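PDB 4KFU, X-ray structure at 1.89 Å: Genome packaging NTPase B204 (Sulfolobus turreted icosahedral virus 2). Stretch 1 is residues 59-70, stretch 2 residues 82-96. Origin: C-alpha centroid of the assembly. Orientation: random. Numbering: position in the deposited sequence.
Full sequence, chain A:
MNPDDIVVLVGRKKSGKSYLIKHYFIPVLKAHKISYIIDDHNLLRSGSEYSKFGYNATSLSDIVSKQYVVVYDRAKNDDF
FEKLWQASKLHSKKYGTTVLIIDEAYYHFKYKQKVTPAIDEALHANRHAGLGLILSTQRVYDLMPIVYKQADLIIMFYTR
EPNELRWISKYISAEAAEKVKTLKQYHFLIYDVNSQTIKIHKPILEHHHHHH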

# COMPACT_ATOMS: atom_id res chain seq x y z
N SER A 59 15.40 -15.35 2.64
CA SER A 59 15.71 -15.79 1.28
C SER A 59 14.51 -15.57 0.35
O SER A 59 13.39 -15.37 0.80
N LEU A 60 14.76 -15.63 -0.95
CA LEU A 60 13.69 -15.52 -1.94
C LEU A 60 12.75 -16.70 -1.82
O LEU A 60 11.56 -16.61 -2.12
N SER A 61 13.32 -17.83 -1.42
CA SER A 61 12.55 -19.06 -1.28
C SER A 61 11.47 -18.91 -0.23
O SER A 61 10.34 -19.35 -0.42
N ASP A 62 11.84 -18.29 0.89
CA ASP A 62 10.87 -18.00 1.96
C ASP A 62 9.71 -17.16 1.45
O ASP A 62 8.56 -17.37 1.84
N ILE A 63 9.99 -16.20 0.57
CA ILE A 63 8.94 -15.32 0.07
C ILE A 63 7.90 -16.13 -0.70
O ILE A 63 6.70 -15.93 -0.53
N VAL A 64 8.36 -17.07 -1.51
CA VAL A 64 7.44 -17.92 -2.27
C VAL A 64 6.71 -18.95 -1.40
O VAL A 64 5.51 -19.18 -1.59
N SER A 65 7.41 -19.58 -0.46
CA SER A 65 6.86 -20.73 0.26
C SER A 65 6.02 -20.42 1.50
O SER A 65 5.12 -21.20 1.85
N LYS A 66 6.31 -19.31 2.18
CA LYS A 66 5.62 -18.97 3.43
C LYS A 66 4.32 -18.22 3.15
O LYS A 66 4.32 -17.23 2.41
N GLN A 67 3.23 -18.69 3.75
CA GLN A 67 1.89 -18.14 3.47
C GLN A 67 1.74 -16.68 3.91
O GLN A 67 1.24 -15.85 3.15
N TYR A 68 2.19 -16.37 5.12
CA TYR A 68 2.21 -14.99 5.60
C TYR A 68 3.66 -14.59 5.83
O TYR A 68 4.34 -15.14 6.70
N VAL A 69 4.13 -13.61 5.06
CA VAL A 69 5.56 -13.34 5.00
C VAL A 69 5.90 -11.86 5.10
O VAL A 69 5.22 -10.99 4.55
N VAL A 70 6.98 -11.59 5.83
CA VAL A 70 7.46 -10.24 6.06
C VAL A 70 8.91 -10.16 5.60
O VAL A 70 9.75 -10.96 6.04
N GLU A 82 12.19 -5.32 -8.01
CA GLU A 82 12.04 -6.20 -9.17
C GLU A 82 12.11 -7.66 -8.73
O GLU A 82 11.28 -8.48 -9.15
N LYS A 83 13.08 -7.97 -7.87
CA LYS A 83 13.26 -9.33 -7.36
C LYS A 83 12.05 -9.74 -6.52
O LYS A 83 11.54 -10.85 -6.64
N LEU A 84 11.59 -8.83 -5.67
CA LEU A 84 10.43 -9.09 -4.81
C LEU A 84 9.17 -9.35 -5.62
O LEU A 84 8.33 -10.17 -5.23
N TRP A 85 9.02 -8.63 -6.73
CA TRP A 85 7.84 -8.78 -7.58
C TRP A 85 7.80 -10.16 -8.24
O TRP A 85 6.75 -10.82 -8.29
N GLN A 86 8.94 -10.60 -8.76
CA GLN A 86 9.03 -11.91 -9.39
C GLN A 86 8.72 -13.00 -8.37
O GLN A 86 8.00 -13.96 -8.68
N ALA A 87 9.27 -12.85 -7.17
CA ALA A 87 9.03 -13.82 -6.09
C ALA A 87 7.56 -13.78 -5.66
O ALA A 87 6.98 -14.80 -5.30
N SER A 88 6.97 -12.58 -5.67
CA SER A 88 5.56 -12.45 -5.29
C SER A 88 4.63 -13.14 -6.27
O SER A 88 3.63 -13.73 -5.87
N LYS A 89 4.93 -13.02 -7.56
CA LYS A 89 4.15 -13.70 -8.60
C LYS A 89 4.19 -15.23 -8.42
O LYS A 89 3.17 -15.91 -8.55
N LEU A 90 5.36 -15.77 -8.11
CA LEU A 90 5.46 -17.21 -7.85
C LEU A 90 4.74 -17.59 -6.56
O LEU A 90 4.06 -18.61 -6.50
N HIS A 91 4.88 -16.75 -5.53
CA HIS A 91 4.09 -16.92 -4.32
C HIS A 91 2.60 -17.02 -4.65
O HIS A 91 1.88 -17.83 -4.07
N SER A 92 2.14 -16.18 -5.57
CA SER A 92 0.72 -16.14 -5.94
C SER A 92 0.29 -17.40 -6.69
O SER A 92 -0.85 -17.85 -6.57
N LYS A 93 1.21 -17.95 -7.48
CA LYS A 93 0.97 -19.22 -8.15
C LYS A 93 0.63 -20.30 -7.12
O LYS A 93 -0.32 -21.06 -7.29
N LYS A 94 1.39 -20.33 -6.03
CA LYS A 94 1.20 -21.34 -5.00
C LYS A 94 -0.02 -21.06 -4.14
O LYS A 94 -0.89 -21.93 -3.98
N TYR A 95 -0.10 -19.85 -3.59
CA TYR A 95 -1.13 -19.52 -2.60
C TYR A 95 -2.38 -18.86 -3.16
O TYR A 95 -3.29 -18.52 -2.41
N GLY A 96 -2.45 -18.68 -4.48
CA GLY A 96 -3.58 -17.98 -5.07
C GLY A 96 -3.46 -16.48 -4.87
O GLY A 96 -2.39 -15.99 -4.50

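Helix 60-65 lies on helix 82-95 with their axes 8.0 Å apart at closest approach and their N-to-C directions 35° apart; together the two stretches bury 630 Å². Ser59 (chi1 p) takes no part in the contact but caps the shorter helix, its OG accepting from Asp62 N at 3.2 Å. Leu60 points toward the longer helix, and its m, t rotamer sets CD2 3.8 Å from Ala87 CB and 3.5 Å from Lys83 CD, so the aliphatic part of the lysine extends the apolar surface. Ser61 points away, and Asp62 is out of reach.

One turn on, Ile63 (m, t) again points toward the partner: CG2 is 3.9 Å from Ala87 CB, and CD1 is 4.1 Å from CD1 of Leu84, whose t, p rotamer brings its end nearer. Its backbone supplies the polar anchor: His91 (chi1 t) donates from ND1 to Ile63 O at 2.8 Å with an N-H...O angle of 160°, while NE2 is satisfied elsewhere in the structure. Val64 (t) points sideways, yet it has the largest covered area, with CG2 4.3 Å from Ala87 CB and CG1 4.0 Å from Leu90 CB. The small Ala87 side chain thus meets Leu60, Ile63 and Val64, while the backbones come close, Val64 CA lying 4.1 Å from His91 CA.

The CA-to-CB bonds of Ser65 (chi1 p) and Lys66 (chi1 m) point away. Tyr95 (chi1 m) points toward stretch 1, but its OH is modelled 2.1 Å from Ser65 O, too short to be interpreted as a bond. Past the helix, Lys66 O approaches the edge of the His91 ring, 3.1 Å from His91 CE1. Gln67 (t, t) points sideways, its CB 3.6 Å from Tyr95 CE2. Better supported is the CH-pi contact: Gln67 CA lies over one face of the Tyr95 ring, 3.8 Å from its centroid and 21° off its normal. Val69 (p) closes the contact, CG1 lying 4.3 Å from His91 CE1.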

# COMPACT_ATOMS: atom_id res chain seq x y z
CB SER A 59 16.14 -17.26 1.26
OG SER A 59 15.01 -18.11 1.34
CB LEU A 60 14.28 -15.52 -3.35
CG LEU A 60 14.79 -14.20 -3.89
CD1 LEU A 60 15.52 -14.46 -5.20
CD2 LEU A 60 13.62 -13.28 -4.08
CB SER A 61 13.47 -20.23 -0.91
OG SER A 61 12.70 -21.38 -0.60
CB ASP A 62 11.55 -17.27 3.12
CG ASP A 62 12.53 -18.14 3.88
OD1 ASP A 62 12.57 -19.37 3.62
OD2 ASP A 62 13.25 -17.59 4.75
CB ILE A 63 9.50 -14.20 -0.83
CG1 ILE A 63 10.54 -13.39 -0.06
CG2 ILE A 63 8.39 -13.29 -1.33
CD1 ILE A 63 11.14 -12.26 -0.87
CB VAL A 64 8.19 -18.65 -3.43
CG1 VAL A 64 7.21 -19.48 -4.27
CG2 VAL A 64 8.92 -17.66 -4.31
CB SER A 65 7.97 -21.74 0.61
OG SER A 65 8.88 -21.19 1.54
CB LYS A 66 6.53 -18.14 4.33
CG LYS A 66 7.82 -18.85 4.75
CD LYS A 66 7.53 -20.05 5.65
CE LYS A 66 8.80 -20.82 5.98
NZ LYS A 66 9.46 -21.28 4.73
CB GLN A 67 0.81 -19.00 4.14
CG GLN A 67 -0.62 -18.60 3.76
CD GLN A 67 -1.67 -19.40 4.50
OE1 GLN A 67 -1.41 -19.94 5.58
NE2 GLN A 67 -2.87 -19.50 3.93
CB TYR A 68 1.36 -14.85 6.87
CG TYR A 68 -0.10 -15.16 6.60
CD1 TYR A 68 -0.91 -14.26 5.91
CD2 TYR A 68 -0.66 -16.37 7.00
CE1 TYR A 68 -2.23 -14.54 5.65
CE2 TYR A 68 -1.99 -16.66 6.74
CZ TYR A 68 -2.77 -15.74 6.07
OH TYR A 68 -4.09 -16.02 5.81
CB VAL A 69 6.20 -14.02 3.75
CG1 VAL A 69 5.46 -13.61 2.50
CG2 VAL A 69 7.68 -13.69 3.63
CB VAL A 70 7.37 -9.88 7.56
CG1 VAL A 70 7.92 -8.48 7.81
CG2 VAL A 70 5.94 -10.01 8.05
CB GLU A 82 13.05 -5.86 -10.27
CG GLU A 82 12.76 -4.54 -10.95
CD GLU A 82 12.89 -4.61 -12.47
OE1 GLU A 82 13.96 -4.23 -12.99
OE2 GLU A 82 11.91 -5.04 -13.14
CB LYS A 83 14.52 -9.38 -6.48
CG LYS A 83 15.08 -10.76 -6.24
CD LYS A 83 15.94 -10.79 -4.97
CE LYS A 83 16.83 -9.56 -4.83
NZ LYS A 83 17.66 -9.63 -3.59
CB LEU A 84 10.20 -7.90 -3.87
CG LEU A 84 8.91 -7.91 -3.04
CD1 LEU A 84 8.86 -9.11 -2.11
CD2 LEU A 84 8.76 -6.63 -2.23
CB TRP A 85 7.79 -7.65 -8.61
CG TRP A 85 6.59 -7.70 -9.53
CD1 TRP A 85 6.59 -8.02 -10.86
CD2 TRP A 85 5.23 -7.43 -9.18
NE1 TRP A 85 5.31 -7.96 -11.36
CE2 TRP A 85 4.46 -7.61 -10.36
CE3 TRP A 85 4.58 -7.05 -8.00
CZ2 TRP A 85 3.07 -7.42 -10.37
CZ3 TRP A 85 3.21 -6.86 -8.03
CH2 TRP A 85 2.47 -7.05 -9.21
CB GLN A 86 10.44 -12.14 -9.97
CG GLN A 86 10.77 -11.28 -11.18
CD GLN A 86 9.80 -11.47 -12.34
OE1 GLN A 86 9.43 -12.60 -12.69
NE2 GLN A 86 9.39 -10.36 -12.95
CB ALA A 87 9.96 -13.57 -4.90
CB SER A 88 5.17 -10.96 -5.16
OG SER A 88 5.90 -10.33 -4.11
CB LYS A 89 4.65 -13.29 -9.99
CG LYS A 89 4.22 -11.88 -10.40
CD LYS A 89 4.37 -11.63 -11.90
CE LYS A 89 5.82 -11.47 -12.31
NZ LYS A 89 5.91 -11.07 -13.75
CB LEU A 90 6.92 -17.67 -7.86
CG LEU A 90 7.60 -17.56 -9.24
CD1 LEU A 90 9.10 -17.82 -9.17
CD2 LEU A 90 6.94 -18.49 -10.26
CB HIS A 91 4.32 -15.75 -3.36
CG HIS A 91 3.44 -15.76 -2.16
ND1 HIS A 91 3.93 -15.99 -0.89
CD2 HIS A 91 2.11 -15.56 -2.01
CE1 HIS A 91 2.94 -15.94 -0.02
NE2 HIS A 91 1.82 -15.69 -0.68
CB SER A 92 0.43 -14.89 -6.79
OG SER A 92 -0.89 -14.92 -7.30
CB LYS A 93 2.19 -19.65 -8.96
CG LYS A 93 2.34 -18.96 -10.32
CD LYS A 93 1.04 -19.03 -11.12
CE LYS A 93 1.29 -18.76 -12.60
NZ LYS A 93 2.02 -17.48 -12.85
CB LYS A 94 2.44 -21.44 -4.10
CG LYS A 94 2.31 -22.42 -2.94
CD LYS A 94 3.58 -22.45 -2.11
CE LYS A 94 3.87 -23.85 -1.57
NZ LYS A 94 3.45 -24.02 -0.15
CB TYR A 95 -0.56 -18.65 -1.48
CG TYR A 95 0.40 -19.38 -0.58
CD1 TYR A 95 1.77 -19.14 -0.65
CD2 TYR A 95 -0.06 -20.31 0.34
CE1 TYR A 95 2.66 -19.83 0.17
CE2 TYR A 95 0.82 -21.00 1.16
CZ TYR A 95 2.17 -20.75 1.08
OH TYR A 95 3.04 -21.43 1.91